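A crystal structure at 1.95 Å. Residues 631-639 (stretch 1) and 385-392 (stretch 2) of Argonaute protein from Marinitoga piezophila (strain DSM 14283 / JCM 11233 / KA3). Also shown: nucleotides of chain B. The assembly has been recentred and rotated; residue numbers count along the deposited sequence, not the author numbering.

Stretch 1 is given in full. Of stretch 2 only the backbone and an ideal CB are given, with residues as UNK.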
# COMPACT_ATOMS: atom_id res chain seq x y z
N LEU A 631 4.65 9.97 -1.44
CA LEU A 631 3.28 10.28 -1.07
C LEU A 631 3.08 11.76 -0.71
O LEU A 631 1.99 12.30 -0.92
CB LEU A 631 2.85 9.38 0.10
CG LEU A 631 1.38 8.97 0.20
CD1 LEU A 631 1.26 7.62 0.88
CD2 LEU A 631 0.59 10.01 0.97
N THR A 632 4.10 12.43 -0.18
CA THR A 632 3.97 13.80 0.29
C THR A 632 5.21 14.61 -0.08
O THR A 632 6.26 14.05 -0.42
CB THR A 632 3.76 13.88 1.81
OG1 THR A 632 4.86 13.26 2.48
CG2 THR A 632 2.46 13.18 2.23
N ASP A 633 5.07 15.93 0.00
CA ASP A 633 6.17 16.84 -0.30
C ASP A 633 7.12 16.99 0.89
O ASP A 633 8.34 17.08 0.70
CB ASP A 633 5.61 18.20 -0.69
CG ASP A 633 4.93 18.18 -2.05
OD1 ASP A 633 5.51 17.62 -3.00
OD2 ASP A 633 3.82 18.73 -2.15
N TYR A 634 6.59 17.03 2.11
CA TYR A 634 7.41 17.22 3.30
C TYR A 634 7.04 16.30 4.46
O TYR A 634 7.91 16.04 5.30
CB TYR A 634 7.31 18.67 3.80
CG TYR A 634 7.84 19.70 2.83
CD1 TYR A 634 9.17 20.08 2.85
CD2 TYR A 634 7.00 20.30 1.90
CE1 TYR A 634 9.66 21.02 1.97
CE2 TYR A 634 7.47 21.25 1.02
CZ TYR A 634 8.80 21.61 1.06
OH TYR A 634 9.28 22.55 0.18
N GLU A 635 5.81 15.80 4.54
CA GLU A 635 5.37 15.05 5.70
C GLU A 635 6.23 13.82 5.94
O GLU A 635 6.43 13.42 7.10
CB GLU A 635 3.90 14.65 5.53
CG GLU A 635 3.31 13.87 6.69
CD GLU A 635 1.92 13.35 6.37
OE1 GLU A 635 1.58 12.24 6.83
OE2 GLU A 635 1.17 14.06 5.67
N TRP A 636 6.76 13.21 4.88
CA TRP A 636 7.55 11.99 5.04
C TRP A 636 8.80 12.21 5.87
O TRP A 636 9.35 11.25 6.41
CB TRP A 636 7.93 11.42 3.67
CG TRP A 636 8.82 12.31 2.85
CD1 TRP A 636 8.44 13.16 1.85
CD2 TRP A 636 10.25 12.43 2.95
NE1 TRP A 636 9.54 13.80 1.32
CE2 TRP A 636 10.66 13.37 1.98
CE3 TRP A 636 11.22 11.84 3.77
CZ2 TRP A 636 12.00 13.73 1.81
CZ3 TRP A 636 12.54 12.19 3.60
CH2 TRP A 636 12.92 13.13 2.63
N LYS A 637 9.27 13.46 5.98
CA LYS A 637 10.44 13.75 6.81
C LYS A 637 10.18 13.46 8.28
O LYS A 637 11.14 13.32 9.05
CB LYS A 637 10.87 15.20 6.63
CG LYS A 637 11.77 15.47 5.43
CD LYS A 637 12.40 16.86 5.54
CE LYS A 637 13.62 17.00 4.64
NZ LYS A 637 13.27 17.22 3.21
N LEU A 638 8.92 13.38 8.69
CA LEU A 638 8.58 13.04 10.07
C LEU A 638 8.77 11.56 10.37
O LEU A 638 8.86 11.19 11.54
CB LEU A 638 7.13 13.42 10.37
CG LEU A 638 6.73 14.88 10.13
CD1 LEU A 638 5.25 15.07 10.41
CD2 LEU A 638 7.58 15.80 10.98
N TYR A 639 8.81 10.71 9.34
CA TYR A 639 8.86 9.27 9.53
C TYR A 639 10.16 8.65 9.07
O TYR A 639 10.59 7.64 9.64
CB TYR A 639 7.70 8.60 8.78
CG TYR A 639 6.39 9.36 8.85
CD1 TYR A 639 5.79 9.64 10.07
CD2 TYR A 639 5.75 9.78 7.69
CE1 TYR A 639 4.59 10.32 10.14
CE2 TYR A 639 4.55 10.46 7.74
CZ TYR A 639 3.97 10.73 8.97
OH TYR A 639 2.78 11.41 9.04
N UNK A 385 -2.94 19.16 7.68
CA UNK A 385 -1.89 19.51 6.73
C UNK A 385 -0.64 19.91 7.51
O UNK A 385 -0.48 21.07 7.89
CB UNK A 385 -2.34 20.64 5.80
N UNK A 386 0.25 18.94 7.74
CA UNK A 386 1.46 19.20 8.51
C UNK A 386 2.64 19.61 7.64
O UNK A 386 3.72 19.90 8.17
CB UNK A 386 1.83 17.96 9.32
N UNK A 387 2.46 19.65 6.31
CA UNK A 387 3.54 20.08 5.42
C UNK A 387 4.14 21.43 5.79
O UNK A 387 5.38 21.53 5.81
CB UNK A 387 3.02 20.14 3.98
N UNK A 388 3.37 22.49 6.07
CA UNK A 388 4.00 23.76 6.44
C UNK A 388 4.94 23.66 7.63
O UNK A 388 6.02 24.26 7.62
CB UNK A 388 2.92 24.80 6.75
N UNK A 389 4.55 22.91 8.67
CA UNK A 389 5.40 22.77 9.84
C UNK A 389 6.77 22.20 9.47
O UNK A 389 7.81 22.74 9.87
CB UNK A 389 4.72 21.88 10.88
N UNK A 390 6.79 21.13 8.68
CA UNK A 390 8.05 20.57 8.21
C UNK A 390 8.76 21.55 7.28
O UNK A 390 9.98 21.74 7.37
CB UNK A 390 7.81 19.24 7.50
N UNK A 391 8.00 22.19 6.39
CA UNK A 391 8.59 23.04 5.36
C UNK A 391 9.25 24.28 5.96
O UNK A 391 10.32 24.70 5.50
CB UNK A 391 7.52 23.46 4.35
N UNK A 392 8.65 24.86 7.00
CA UNK A 392 9.13 26.11 7.57
C UNK A 392 10.05 25.93 8.76
O UNK A 392 10.66 26.90 9.21
CB UNK A 392 7.94 26.97 7.99
O5' U B 1 3.97 11.66 13.23
C5' U B 1 4.54 12.55 14.18
C4' U B 1 3.48 13.25 15.01
O4' U B 1 2.76 14.19 14.17
C3' U B 1 2.43 12.33 15.63
O3' U B 1 2.09 12.79 16.94
C2' U B 1 1.23 12.49 14.70
O2' U B 1 -0.02 12.27 15.32
C1' U B 1 1.37 13.93 14.22
N1 U B 1 0.84 14.13 12.86
C2 U B 1 -0.13 15.09 12.64
O2 U B 1 -0.58 15.80 13.53
N3 U B 1 -0.56 15.19 11.34
C4 U B 1 -0.12 14.44 10.26
O4 U B 1 -0.59 14.63 9.14
C5 U B 1 0.88 13.47 10.58
C6 U B 1 1.31 13.35 11.83

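Position 385 lies before the helix that begins at 387. Its CA-to-CB bond points away from stretch 1, and no atom of that stretch comes within 5.5 Å of the ideal CB. A small polar side chain, Asn, Asp, Ser or Thr, would suit as a cap for the free backbone N of 387. The residue is Asn385, whose OD1 accepts a weak hydrogen bond from N of residue 387 at 3.3 Å.

At 386 the bond points toward stretch 1, with the ideal CB 4.6 Å from Leu638 CD1 and 5.1 Å from Glu635 CG; the base of U1 lies alongside, its O4 4.1 Å from the ideal CB of 386. Stretch 1 offers carbon here and the base adds a flat, partly polar surface, so Ile, Val, Leu or Met would serve. It is Ile386: CG2 packs 3.7 Å from Leu638 CD1 and 3.7 Å from Glu635 CG, while CD1 lies 3.6 Å from C2 of U1.

Position 387, the first helical residue, points sideways, its ideal CB 4.5 Å from Tyr634 CD2. Nearby, the backbone N atoms of Tyr634 and Glu635 have no acceptor within stretch 1, so a short acceptor such as Asp or Asn fits, with Ser or Thr less able to reach. Asp387 takes chi1 of -81° (m), bringing its end nearer than its CB. OD1 accepts a weak hydrogen bond from Tyr634 N (3.2 Å, 134°) and lies 3.0 Å from Glu635 N. OD2 accepts from a water at 3.1 Å, and that water in turn accepts from Asp633 N at 2.8 Å, extending the link along the loop.

Position 388 points away into space free of stretch 1. Its phi of -57° and place in the first helical turn admit many residues, proline included; it is Pro388.

Position 389 points sideways, with nothing of stretch 1 within 5.5 Å, so the contact leaves the choice open. Leu389 occupies it.

Position 390 points toward stretch 1, its ideal CB 3.8 Å from Tyr634 CB and 4.9 Å from Leu638 CD2. So close an approach favours a compact apolar group: Val, Ala or perhaps Ile. Val390 (chi1 t) divides its methyls: CG1 meets Tyr634 CB and Lys637 CB, each at 3.8 Å, and CG2 meets Leu638 CD2 at 3.7 Å.

At 391 the ideal CB stands 4.0 Å from Tyr634 CZ, over an aromatic face. Lys, Arg, Gln or Met could lay methylenes there. Arg391 does so, its CB 3.8 Å from the ring centroid and 1° off the normal, a CH-pi contact; its CD approaches Tyr634 CE2 at 3.4 Å.

Position 392 is out of reach, leaving its choice unconstrained by stretch 1; it is Asn392.

Stretch 2 385-392: NIDPLVRN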
# COMPACT_ATOMS: atom_id res chain seq x y z
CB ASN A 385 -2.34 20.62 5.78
CG ASN A 385 -1.26 21.00 4.78
OD1 ASN A 385 -0.32 20.24 4.55
ND2 ASN A 385 -1.40 22.17 4.18
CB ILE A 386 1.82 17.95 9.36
CG1 ILE A 386 2.58 18.37 10.62
CG2 ILE A 386 2.61 16.95 8.53
CD1 ILE A 386 2.53 17.34 11.73
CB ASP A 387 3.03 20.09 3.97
CG ASP A 387 3.03 18.71 3.34
OD1 ASP A 387 3.92 17.90 3.67
OD2 ASP A 387 2.14 18.43 2.51
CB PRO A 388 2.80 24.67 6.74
CG PRO A 388 1.69 24.10 5.95
CD PRO A 388 1.90 22.62 5.97
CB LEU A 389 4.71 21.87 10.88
CG LEU A 389 5.51 21.53 12.14
CD1 LEU A 389 5.90 22.80 12.89
CD2 LEU A 389 4.71 20.60 13.03
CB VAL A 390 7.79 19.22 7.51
CG1 VAL A 390 9.11 18.56 7.10
CG2 VAL A 390 6.97 18.30 8.39
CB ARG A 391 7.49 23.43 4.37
CG ARG A 391 7.85 24.41 3.27
CD ARG A 391 6.74 24.36 2.23
NE ARG A 391 6.63 25.55 1.40
CZ ARG A 391 5.81 25.67 0.37
NH1 ARG A 391 5.02 24.65 0.02
NH2 ARG A 391 5.76 26.80 -0.33
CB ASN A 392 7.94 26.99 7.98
CG ASN A 392 6.97 27.20 6.84
OD1 ASN A 392 7.37 27.31 5.68
ND2 ASN A 392 5.68 27.24 7.16
O HOH W 1 2.36 16.72 -0.07
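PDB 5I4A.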